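Local coordinates for glucose-binding protein (Thermus thermophilus HB27, PDB 2B3F), which binds glucose or galactose, here galactose, as a periplasmic binding protein, and probably delivers the sugar to a binding-protein-dependent transport system, at residues A[66-70]-A[348-354]; A[5-9]-A[277-281]; A[50-55]-A[75-81]; A[82-88]-A[109-114]. The contacts are given in a common frame with arbitrary orientation. Residue numbers count along the deposited sequence, not the author numbering.

Contact 1. Residues A[66-70]-A[348-354]; sequences HAGME and HGAVAPE. With GAL (beta-D-galactopyranose), chain G.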
# COMPACT_ATOMS: atom_id res chain seq x y z
N HIS A 66 -7.11 -5.71 0.10
CA HIS A 66 -7.11 -4.35 0.53
C HIS A 66 -8.49 -3.85 0.92
O HIS A 66 -9.45 -4.00 0.18
CB HIS A 66 -6.55 -3.43 -0.56
CG HIS A 66 -5.08 -3.56 -0.75
ND1 HIS A 66 -4.51 -3.77 -1.98
CD2 HIS A 66 -4.06 -3.49 0.13
CE1 HIS A 66 -3.19 -3.82 -1.85
NE2 HIS A 66 -2.89 -3.65 -0.58
N ALA A 67 -8.54 -3.17 2.05
CA ALA A 67 -9.79 -2.51 2.47
C ALA A 67 -10.14 -1.41 1.47
O ALA A 67 -9.26 -0.66 1.01
CB ALA A 67 -9.64 -1.92 3.85
N GLY A 68 -11.42 -1.32 1.14
CA GLY A 68 -11.93 -0.28 0.25
C GLY A 68 -12.47 -0.89 -1.03
O GLY A 68 -12.98 -2.00 -1.04
N MET A 69 -12.34 -0.14 -2.13
CA MET A 69 -12.95 -0.53 -3.39
C MET A 69 -12.38 -1.79 -3.98
O MET A 69 -13.08 -2.49 -4.69
CB MET A 69 -12.90 0.60 -4.40
CG MET A 69 -13.78 1.76 -4.01
SD MET A 69 -15.51 1.25 -3.86
CE MET A 69 -16.23 2.73 -3.17
N GLU A 70 -11.12 -2.13 -3.67
CA GLU A 70 -10.56 -3.40 -4.14
C GLU A 70 -11.39 -4.56 -3.61
O GLU A 70 -11.80 -5.46 -4.35
CB GLU A 70 -9.09 -3.54 -3.73
CG GLU A 70 -8.45 -4.89 -4.04
CD GLU A 70 -7.02 -4.99 -3.55
OE1 GLU A 70 -6.28 -4.02 -3.91
OE2 GLU A 70 -6.64 -5.98 -2.80
N HIS A 348 -3.01 0.77 -3.97
CA HIS A 348 -3.18 -0.22 -2.90
C HIS A 348 -4.65 -0.32 -2.43
O HIS A 348 -4.91 -0.63 -1.27
CB HIS A 348 -2.19 0.06 -1.79
CG HIS A 348 -0.78 0.13 -2.30
ND1 HIS A 348 -0.06 -0.99 -2.63
CD2 HIS A 348 -0.00 1.19 -2.60
CE1 HIS A 348 1.11 -0.62 -3.11
NE2 HIS A 348 1.17 0.70 -3.12
N GLY A 349 -5.58 -0.07 -3.36
CA GLY A 349 -6.93 -0.62 -3.28
C GLY A 349 -8.01 0.13 -2.52
O GLY A 349 -9.15 -0.35 -2.46
N ALA A 350 -7.68 1.28 -1.95
CA ALA A 350 -8.66 1.96 -1.12
C ALA A 350 -9.76 2.65 -1.93
O ALA A 350 -10.96 2.50 -1.60
CB ALA A 350 -8.00 2.93 -0.19
N VAL A 351 -9.37 3.36 -3.01
CA VAL A 351 -10.26 4.35 -3.64
C VAL A 351 -10.91 3.95 -4.97
O VAL A 351 -11.95 4.54 -5.35
CB VAL A 351 -9.55 5.72 -3.81
CG1 VAL A 351 -9.16 6.29 -2.46
CG2 VAL A 351 -8.33 5.60 -4.69
N ALA A 352 -10.34 2.96 -5.66
CA ALA A 352 -10.84 2.56 -6.97
C ALA A 352 -10.97 1.05 -7.07
O ALA A 352 -10.15 0.30 -6.53
CB ALA A 352 -9.89 3.04 -8.07
N PRO A 353 -11.97 0.59 -7.82
CA PRO A 353 -12.11 -0.85 -8.00
C PRO A 353 -10.99 -1.45 -8.83
O PRO A 353 -10.33 -0.73 -9.57
CB PRO A 353 -13.44 -0.97 -8.73
CG PRO A 353 -13.59 0.29 -9.45
CD PRO A 353 -12.97 1.35 -8.59
N GLU A 354 -10.81 -2.76 -8.71
CA GLU A 354 -9.79 -3.47 -9.49
C GLU A 354 -9.93 -3.27 -11.01
O GLU A 354 -8.93 -3.28 -11.73
CB GLU A 354 -9.79 -4.96 -9.13
CG GLU A 354 -9.25 -5.21 -7.70
CD GLU A 354 -8.90 -6.66 -7.39
OE1 GLU A 354 -9.69 -7.55 -7.79
OE2 GLU A 354 -7.83 -6.91 -6.75
C1 GAL G . 0.88 -3.55 -0.73
C2 GAL G . 0.49 -4.35 0.52
C3 GAL G . 1.63 -4.42 1.53
C4 GAL G . 2.93 -4.90 0.87
C5 GAL G . 3.15 -4.09 -0.43
C6 GAL G . 4.42 -4.48 -1.21
O1 GAL G . -0.14 -3.56 -1.68
O2 GAL G . -0.69 -3.77 1.09
O3 GAL G . 1.29 -5.29 2.60
O4 GAL G . 2.79 -6.27 0.64
O5 GAL G . 2.05 -4.17 -1.29
O6 GAL G . 4.25 -5.72 -1.82
O HOH W 1 -6.45 -0.31 1.24
O HOH W 2 -12.62 -4.25 -6.98
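Met69, Glu70 and Gly349 have the most surface covered in this contact. Met69 and Glu70 open the helix that begins just after Gly68, at the N-cap position, and their amides are taken up by the loop opposite: Met69 N donates to Ala350 O (3.0 Å) and Glu70 N to Gly349 O (2.9 Å). The loop thus supplies the acceptors that a first helical turn lacks. Met69 CB packs on the backbone of Ala352 and, at 4.3 Å, on Pro353 CD. Gly349, with positive phi, fits where a CB would clash with His66 CB and Glu70 OE1. The Glu70 carboxylate turns back on its own segment, OE2 accepting from His66 N (3.0 Å) and OE1 from His66 ND1 (2.6 Å). With ND1 thus engaged, His66 NE2 donates to galactose O2 (2.8 Å), while His348 CB lies over the ring face in a CH-pi contact. His348 ND1 hydrogen-bonds to galactose O1 at 2.7 Å, so both segments line the sugar pocket. Arg47 forms salt bridges to Glu70 and Glu354, and Glu354 also hydrogen-bonds to Thr74 OG1. The contact joins the end of strand 62-66 and the start of helix 69-76 to the loop between strand 341-344 and helix 354-370, with strand 272-280 alongside His66.

Contact 2. Residues A[5-9]-A[277-281]; sequences IFSWW and SDSFG. With GAL (beta-D-galactopyranose), chain G.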
# COMPACT_ATOMS: atom_id res chain seq x y z
N ILE A 5 -3.76 -19.97 3.95
CA ILE A 5 -3.71 -18.51 4.00
C ILE A 5 -3.06 -18.04 2.71
O ILE A 5 -1.91 -18.37 2.46
CB ILE A 5 -2.86 -18.01 5.15
CG1 ILE A 5 -3.41 -18.47 6.52
CG2 ILE A 5 -2.79 -16.49 5.14
CD1 ILE A 5 -2.44 -18.31 7.64
N PHE A 6 -3.79 -17.23 1.96
CA PHE A 6 -3.36 -16.74 0.65
C PHE A 6 -2.92 -15.27 0.80
O PHE A 6 -3.63 -14.45 1.37
CB PHE A 6 -4.51 -16.92 -0.33
CG PHE A 6 -4.18 -16.61 -1.78
CD1 PHE A 6 -4.02 -17.64 -2.69
CD2 PHE A 6 -4.10 -15.30 -2.23
CE1 PHE A 6 -3.73 -17.38 -4.05
CE2 PHE A 6 -3.84 -15.03 -3.59
CZ PHE A 6 -3.66 -16.08 -4.48
N SER A 7 -1.73 -14.94 0.30
CA SER A 7 -1.21 -13.58 0.42
C SER A 7 -0.09 -13.39 -0.61
O SER A 7 0.27 -14.33 -1.34
CB SER A 7 -0.65 -13.31 1.83
OG SER A 7 0.65 -13.87 2.01
N TRP A 8 0.46 -12.19 -0.63
CA TRP A 8 1.69 -11.94 -1.40
C TRP A 8 2.89 -11.64 -0.53
O TRP A 8 3.88 -11.02 -0.98
CB TRP A 8 1.46 -10.90 -2.49
CG TRP A 8 1.09 -9.52 -2.13
CD1 TRP A 8 1.93 -8.46 -1.92
CD2 TRP A 8 -0.24 -8.98 -2.07
NE1 TRP A 8 1.21 -7.30 -1.71
CE2 TRP A 8 -0.13 -7.60 -1.80
CE3 TRP A 8 -1.51 -9.54 -2.21
CZ2 TRP A 8 -1.25 -6.77 -1.66
CZ3 TRP A 8 -2.61 -8.73 -2.07
CH2 TRP A 8 -2.47 -7.37 -1.80
N TRP A 9 2.85 -12.11 0.72
CA TRP A 9 3.91 -11.81 1.63
C TRP A 9 5.03 -12.86 1.57
O TRP A 9 5.35 -13.55 2.52
CB TRP A 9 3.34 -11.61 3.03
CG TRP A 9 2.56 -10.35 3.15
CD1 TRP A 9 2.77 -9.15 2.51
CD2 TRP A 9 1.42 -10.15 3.99
NE1 TRP A 9 1.82 -8.23 2.90
CE2 TRP A 9 0.99 -8.82 3.82
CE3 TRP A 9 0.72 -10.97 4.89
CZ2 TRP A 9 -0.09 -8.29 4.51
CZ3 TRP A 9 -0.38 -10.45 5.55
CH2 TRP A 9 -0.76 -9.12 5.38
N SER A 277 -4.90 -0.55 3.77
CA SER A 277 -5.01 -1.51 4.86
C SER A 277 -5.12 -2.91 4.31
O SER A 277 -5.98 -3.19 3.48
CB SER A 277 -6.22 -1.18 5.75
OG SER A 277 -6.37 -2.18 6.74
N ASP A 278 -4.21 -3.78 4.76
CA ASP A 278 -4.27 -5.19 4.48
C ASP A 278 -5.31 -5.81 5.41
O ASP A 278 -5.31 -5.51 6.60
CB ASP A 278 -2.90 -5.83 4.72
CG ASP A 278 -1.84 -5.32 3.72
OD1 ASP A 278 -2.13 -5.41 2.51
OD2 ASP A 278 -0.77 -4.86 4.17
N SER A 279 -6.17 -6.64 4.85
CA SER A 279 -7.27 -7.27 5.58
C SER A 279 -7.46 -8.71 5.11
O SER A 279 -6.98 -9.11 4.05
CB SER A 279 -8.54 -6.42 5.42
OG SER A 279 -9.15 -6.56 4.17
N PHE A 280 -8.18 -9.49 5.92
CA PHE A 280 -8.53 -10.86 5.59
C PHE A 280 -10.03 -11.05 5.79
O PHE A 280 -10.57 -10.56 6.78
CB PHE A 280 -7.79 -11.85 6.48
CG PHE A 280 -6.32 -11.97 6.15
CD1 PHE A 280 -5.88 -12.89 5.20
CD2 PHE A 280 -5.40 -11.17 6.80
CE1 PHE A 280 -4.52 -13.00 4.90
CE2 PHE A 280 -4.04 -11.28 6.50
CZ PHE A 280 -3.61 -12.20 5.53
N GLY A 281 -10.66 -11.79 4.88
CA GLY A 281 -12.06 -12.16 5.03
C GLY A 281 -12.29 -13.64 5.01
O GLY A 281 -11.36 -14.45 5.17
C1 GAL G . 0.88 -3.55 -0.73
C2 GAL G . 0.49 -4.35 0.52
C3 GAL G . 1.63 -4.42 1.53
C4 GAL G . 2.93 -4.90 0.87
C5 GAL G . 3.15 -4.09 -0.43
C6 GAL G . 4.42 -4.48 -1.21
O1 GAL G . -0.14 -3.56 -1.68
O2 GAL G . -0.69 -3.77 1.09
O3 GAL G . 1.29 -5.29 2.60
O4 GAL G . 2.79 -6.27 0.64
O5 GAL G . 2.05 -4.17 -1.29
O6 GAL G . 4.25 -5.72 -1.82
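Two strands of the mixed sheet in this periplasmic-binding-protein fold, 2-7 and 272-280, bring their ends together at the sugar pocket. They run roughly antiparallel (168° between the short segments) but are not paired: strand 62-66 lies between them, the nearest CA atoms, those of Ile5 and Phe280, are 9.2 Å apart, and side chains make the contact. The apolar part centres on Phe280, whose CZ meets Trp9 CZ3 at 3.7 Å and whose CE1 meets Ile5 CG2 at 3.9 Å; the Trp9 and Phe280 rings are inclined by 67°. Hydrogen bonds run to galactose instead of across the interface. Trp8 NE1 donates to O5 (3.3 Å), and Trp9 NE1 to O3 (3.0 Å) and weakly to O4 (3.1 Å). Within 5-9, an ST turn shapes the end of the strand, Trp9 N donating to Ser7 OG (3.1 Å). Asp278 OD1 accepts a hydrogen bond from Gln64 NE2. Asp278 also grips two neighbouring hydroxyls of the sugar: galactose O2 donates to its OD1 and galactose O3 to its OD2, each at 2.6 Å.

Contact 3. Residues A[50-55]-A[75-81]; sequences LKTRML and WVVANRM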
# COMPACT_ATOMS: atom_id res chain seq x y z
N LEU A 50 -5.52 -15.51 -7.63
CA LEU A 50 -6.76 -15.60 -6.85
C LEU A 50 -7.96 -15.68 -7.77
O LEU A 50 -8.88 -16.47 -7.54
CB LEU A 50 -6.91 -14.41 -5.91
CG LEU A 50 -8.14 -14.44 -4.99
CD1 LEU A 50 -8.08 -15.62 -4.07
CD2 LEU A 50 -8.20 -13.17 -4.20
N LYS A 51 -7.95 -14.86 -8.82
CA LYS A 51 -9.03 -14.87 -9.81
C LYS A 51 -9.26 -16.27 -10.40
O LYS A 51 -10.39 -16.75 -10.47
CB LYS A 51 -8.75 -13.85 -10.90
CG LYS A 51 -9.83 -13.73 -11.93
CD LYS A 51 -9.68 -12.44 -12.70
CE LYS A 51 -10.24 -12.56 -14.11
NZ LYS A 51 -10.05 -11.25 -14.86
N THR A 52 -8.17 -16.95 -10.78
CA THR A 52 -8.25 -18.31 -11.28
C THR A 52 -8.88 -19.25 -10.24
O THR A 52 -9.74 -20.06 -10.56
CB THR A 52 -6.84 -18.81 -11.64
OG1 THR A 52 -6.27 -17.92 -12.61
CG2 THR A 52 -6.89 -20.24 -12.20
N ARG A 53 -8.43 -19.14 -9.00
CA ARG A 53 -8.94 -19.98 -7.92
C ARG A 53 -10.40 -19.73 -7.62
O ARG A 53 -11.20 -20.67 -7.54
CB ARG A 53 -8.13 -19.78 -6.65
CG ARG A 53 -6.78 -20.41 -6.77
CD ARG A 53 -6.13 -20.59 -5.47
NE ARG A 53 -6.88 -21.52 -4.63
CZ ARG A 53 -6.42 -21.98 -3.48
NH1 ARG A 53 -5.23 -21.61 -3.06
NH2 ARG A 53 -7.17 -22.80 -2.76
N MET A 54 -10.75 -18.46 -7.47
CA MET A 54 -12.12 -18.09 -7.13
C MET A 54 -13.08 -18.47 -8.25
O MET A 54 -14.12 -19.08 -8.00
CB MET A 54 -12.20 -16.59 -6.84
CG MET A 54 -11.47 -16.17 -5.56
SD MET A 54 -12.16 -16.84 -4.00
CE MET A 54 -13.45 -15.67 -3.71
N LEU A 55 -12.74 -18.15 -9.50
CA LEU A 55 -13.64 -18.50 -10.61
C LEU A 55 -13.71 -20.03 -10.84
O LEU A 55 -14.70 -20.55 -11.34
CB LEU A 55 -13.23 -17.75 -11.89
CG LEU A 55 -13.35 -16.22 -11.88
CD1 LEU A 55 -12.81 -15.62 -13.18
CD2 LEU A 55 -14.78 -15.78 -11.63
N TRP A 75 -14.79 -9.41 -5.03
CA TRP A 75 -15.40 -10.67 -4.54
C TRP A 75 -16.65 -10.44 -3.70
O TRP A 75 -17.47 -11.36 -3.57
CB TRP A 75 -14.37 -11.61 -3.87
CG TRP A 75 -13.29 -11.95 -4.86
CD1 TRP A 75 -11.96 -11.63 -4.79
CD2 TRP A 75 -13.48 -12.59 -6.12
NE1 TRP A 75 -11.31 -12.05 -5.92
CE2 TRP A 75 -12.21 -12.64 -6.76
CE3 TRP A 75 -14.59 -13.13 -6.78
CZ2 TRP A 75 -12.04 -13.20 -8.02
CZ3 TRP A 75 -14.41 -13.68 -8.03
CH2 TRP A 75 -13.14 -13.71 -8.65
N VAL A 76 -16.80 -9.23 -3.16
CA VAL A 76 -18.01 -8.85 -2.42
C VAL A 76 -19.21 -8.65 -3.35
O VAL A 76 -20.26 -9.31 -3.17
CB VAL A 76 -17.78 -7.61 -1.54
CG1 VAL A 76 -19.08 -7.13 -0.92
CG2 VAL A 76 -16.75 -7.95 -0.43
N VAL A 77 -19.07 -7.79 -4.36
CA VAL A 77 -20.17 -7.59 -5.32
C VAL A 77 -20.53 -8.88 -6.06
O VAL A 77 -21.66 -9.04 -6.52
CB VAL A 77 -19.92 -6.47 -6.37
CG1 VAL A 77 -19.84 -5.11 -5.69
CG2 VAL A 77 -18.69 -6.74 -7.17
N ALA A 78 -19.56 -9.78 -6.19
CA ALA A 78 -19.80 -11.08 -6.81
C ALA A 78 -20.45 -12.10 -5.87
O ALA A 78 -20.66 -13.24 -6.27
CB ALA A 78 -18.51 -11.63 -7.38
N ASN A 79 -20.74 -11.69 -4.63
CA ASN A 79 -21.42 -12.55 -3.66
C ASN A 79 -20.61 -13.80 -3.32
O ASN A 79 -21.15 -14.90 -3.18
CB ASN A 79 -22.83 -12.90 -4.21
CG ASN A 79 -23.70 -11.65 -4.38
OD1 ASN A 79 -24.18 -11.34 -5.49
ND2 ASN A 79 -23.87 -10.90 -3.29
N ARG A 80 -19.29 -13.64 -3.22
CA ARG A 80 -18.38 -14.77 -2.92
C ARG A 80 -17.78 -14.75 -1.52
O ARG A 80 -17.04 -15.66 -1.16
CB ARG A 80 -17.25 -14.82 -3.96
CG ARG A 80 -17.71 -15.14 -5.35
CD ARG A 80 -18.34 -16.55 -5.51
NE ARG A 80 -18.57 -16.86 -6.93
CZ ARG A 80 -17.72 -17.56 -7.70
NH1 ARG A 80 -16.59 -18.03 -7.20
NH2 ARG A 80 -17.99 -17.78 -8.98
N MET A 81 -18.12 -13.73 -0.73
CA MET A 81 -17.60 -13.58 0.62
C MET A 81 -18.73 -13.66 1.65
O MET A 81 -19.86 -13.25 1.37
CB MET A 81 -16.93 -12.21 0.78
CG MET A 81 -15.80 -11.89 -0.20
SD MET A 81 -14.51 -13.12 -0.16
CE MET A 81 -13.60 -12.63 1.28
O HOH W 3 -17.04 -20.51 -10.09
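A tryptophan knob set into a helical hole organises this contact between helix 44-55 and the end of helix 69-76. Trp75, with the largest buried area here, sits among Leu50, Lys51, Met54 and Leu55. Met54 CB lies over one face of the indole, 3.6 Å from the centroid of the six-membered ring, a CH-pi contact; Met54 SD, 5.0 Å from the centroid of the five-membered ring, adds a Met-aromatic contact. Around the indole, Leu50 CD2 comes to 3.7 Å from Trp75 NE1, while Lys51 CA and Leu55 CD2 reach the ring edge. Farther out, Met54 CE touches Arg80 CB (3.9 Å) and Met81 SD (4.5 Å), and Phe63 of strand 62-66 packs against Leu50, Met54 and Met81, tying helix 44-55 and the chain after helix 69-76 to the sheet. A Schellman motif ends the second helix, with Asn79 at positive phi and Arg80 N bonded back to Trp75 O (2.9 Å); the chain turns there and brings Arg80 alongside helix 44-55. Its guanidinium serves the C-terminal turn of that helix, where carbonyls lack helical amide partners. Arg80 NH1 donates to Met54 O at 2.8 Å, and water 3 links Arg80 NH2 (3.1 Å) to Leu55 O (2.7 Å).

Contact 4. Residues A[82-88]-A[109-114]; sequences EDLSALF and GGIWSV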
# COMPACT_ATOMS: atom_id res chain seq x y z
N GLU A 82 -18.39 -14.15 2.84
CA GLU A 82 -19.33 -14.16 3.97
C GLU A 82 -19.35 -12.81 4.69
O GLU A 82 -18.33 -12.15 4.87
CB GLU A 82 -18.98 -15.25 4.98
CG GLU A 82 -19.21 -16.65 4.49
CD GLU A 82 -19.32 -17.66 5.62
OE1 GLU A 82 -19.77 -17.26 6.72
OE2 GLU A 82 -18.94 -18.83 5.39
N ASP A 83 -20.55 -12.43 5.13
CA ASP A 83 -20.75 -11.25 5.96
C ASP A 83 -20.22 -11.55 7.35
O ASP A 83 -20.58 -12.57 7.96
CB ASP A 83 -22.26 -10.96 6.00
CG ASP A 83 -22.62 -9.70 6.76
OD1 ASP A 83 -21.76 -9.01 7.32
OD2 ASP A 83 -23.84 -9.40 6.80
N LEU A 84 -19.35 -10.66 7.85
CA LEU A 84 -18.67 -10.83 9.12
C LEU A 84 -19.28 -10.00 10.26
O LEU A 84 -18.69 -9.90 11.33
CB LEU A 84 -17.19 -10.45 8.98
CG LEU A 84 -16.42 -11.16 7.86
CD1 LEU A 84 -14.97 -10.66 7.83
CD2 LEU A 84 -16.44 -12.66 8.08
N SER A 85 -20.45 -9.40 10.03
CA SER A 85 -21.10 -8.54 11.03
C SER A 85 -21.21 -9.19 12.42
O SER A 85 -20.87 -8.58 13.43
CB SER A 85 -22.48 -8.09 10.53
OG SER A 85 -22.36 -7.33 9.32
N ALA A 86 -21.63 -10.46 12.45
CA ALA A 86 -21.82 -11.17 13.75
C ALA A 86 -20.50 -11.36 14.47
O ALA A 86 -20.41 -11.21 15.68
CB ALA A 86 -22.48 -12.51 13.50
N LEU A 87 -19.45 -11.69 13.70
CA LEU A 87 -18.12 -11.81 14.25
C LEU A 87 -17.64 -10.47 14.80
O LEU A 87 -17.03 -10.43 15.86
CB LEU A 87 -17.14 -12.35 13.19
CG LEU A 87 -15.72 -12.59 13.64
CD1 LEU A 87 -15.67 -13.65 14.71
CD2 LEU A 87 -14.88 -13.01 12.42
N PHE A 88 -17.90 -9.39 14.08
CA PHE A 88 -17.54 -8.06 14.54
C PHE A 88 -18.22 -7.76 15.88
O PHE A 88 -17.60 -7.22 16.79
CB PHE A 88 -17.87 -6.98 13.49
CG PHE A 88 -16.73 -6.71 12.54
CD1 PHE A 88 -16.39 -7.63 11.56
CD2 PHE A 88 -15.98 -5.56 12.66
CE1 PHE A 88 -15.31 -7.39 10.70
CE2 PHE A 88 -14.88 -5.31 11.80
CZ PHE A 88 -14.57 -6.24 10.83
N GLY A 109 -24.94 -3.10 4.04
CA GLY A 109 -25.36 -3.68 5.31
C GLY A 109 -24.46 -4.76 5.89
O GLY A 109 -24.73 -5.29 6.98
N GLY A 110 -23.39 -5.12 5.17
CA GLY A 110 -22.46 -6.15 5.61
C GLY A 110 -21.09 -5.56 5.90
O GLY A 110 -20.83 -4.41 5.57
N ILE A 111 -20.26 -6.35 6.56
CA ILE A 111 -18.85 -6.00 6.85
C ILE A 111 -18.05 -7.19 6.36
O ILE A 111 -18.36 -8.33 6.70
CB ILE A 111 -18.62 -5.76 8.36
CG1 ILE A 111 -19.51 -4.62 8.85
CG2 ILE A 111 -17.18 -5.39 8.59
CD1 ILE A 111 -19.44 -4.38 10.34
N TRP A 112 -17.03 -6.94 5.53
CA TRP A 112 -16.55 -7.98 4.61
C TRP A 112 -15.11 -8.45 4.81
O TRP A 112 -14.70 -9.44 4.19
CB TRP A 112 -16.79 -7.54 3.16
CG TRP A 112 -18.24 -7.21 2.92
CD1 TRP A 112 -18.80 -5.97 2.89
CD2 TRP A 112 -19.31 -8.14 2.72
NE1 TRP A 112 -20.16 -6.07 2.66
CE2 TRP A 112 -20.50 -7.39 2.55
CE3 TRP A 112 -19.37 -9.54 2.67
CZ2 TRP A 112 -21.74 -8.00 2.34
CZ3 TRP A 112 -20.61 -10.14 2.45
CH2 TRP A 112 -21.77 -9.36 2.28
N SER A 113 -14.35 -7.77 5.66
CA SER A 113 -13.00 -8.23 6.00
C SER A 113 -12.55 -7.65 7.34
O SER A 113 -13.21 -6.76 7.90
CB SER A 113 -11.99 -7.87 4.91
OG SER A 113 -11.79 -6.47 4.88
N VAL A 114 -11.42 -8.15 7.83
CA VAL A 114 -10.86 -7.73 9.10
C VAL A 114 -9.49 -7.10 8.85
O VAL A 114 -8.57 -7.80 8.39
CB VAL A 114 -10.67 -8.94 10.05
CG1 VAL A 114 -10.15 -8.48 11.42
CG2 VAL A 114 -11.97 -9.74 10.13
O HOH W 4 -15.58 -12.02 4.33
O HOH W 5 -25.35 -7.73 8.18
O HOH W 6 -23.36 -4.90 9.86
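Asp83 OD1 satisfies three donors at once. It accepts from Ser85 N (3.0 Å) and Ser85 OG (2.7 Å) in its own segment and, across the contact, from Ile111 N (3.1 Å). The backbone completes the pairing in the other direction, Leu84 N donating to Ile111 O at 2.8 Å, so both backbone polar atoms of Ile111 are held by residues 83 and 84. Waters bridge the outer atoms. Water 5 donates to Asp83 OD2 (2.6 Å) and Gly109 O (2.8 Å), water 6 to Ser85 OG (2.7 Å) and, at 3.2 Å, Gly109 O, and water 4 to Glu82 O (2.8 Å) and Trp112 O (2.7 Å). Ser113 N and Ser113 O, by contrast, are buried without a partner, although the Ser113 hydroxyl bonds to Ser279. The charge of Glu82 is met by Arg289, and Trp112 NE1 bonds to Tyr107 O. Beneath the polar layer, Ile111 CG2 stands 3.6 Å over the centroid of the Phe88 ring in a CH-pi contact, and Val114 CG2 packs on Leu84 CD1 (3.9 Å) and Phe88 CE1 (4.1 Å). Helix 93-96 and helix 99-105 close over this apolar cluster. An Asx turn, Asp83 OD1 to Ser85 N, thus leads into helix 85-91 while the same carboxylate oxygen anchors it to strand 110-115.

Contacts 1 and 2 share the galactose and touch directly, with centres 13 Å apart: His66 CE1 packs on Trp8 CZ2 at 3.5 Å, and Ala67 N probably hydrogen-bonds to Ser277 O (2.9 Å). Contacts 3 and 4 lie farther from the sugar: the side chain of Leu50 is about 13 Å from the bound galactose (GAL), and the side chain of Ser113 is about 12 Å from GAL. Contact 2 connects to both. Phe6 CZ meets Leu50 N of contact 3 at 3.7 Å, while strand 272-280 neighbours strand 110-115 of contact 4, with a probable hydrogen bond from Val114 N to Phe280 O (2.8 Å). Contacts 1 and 3 use opposite ends of helix 69-76, and Trp112 joins contacts 3 and 4 by packing on Val76 and Met81.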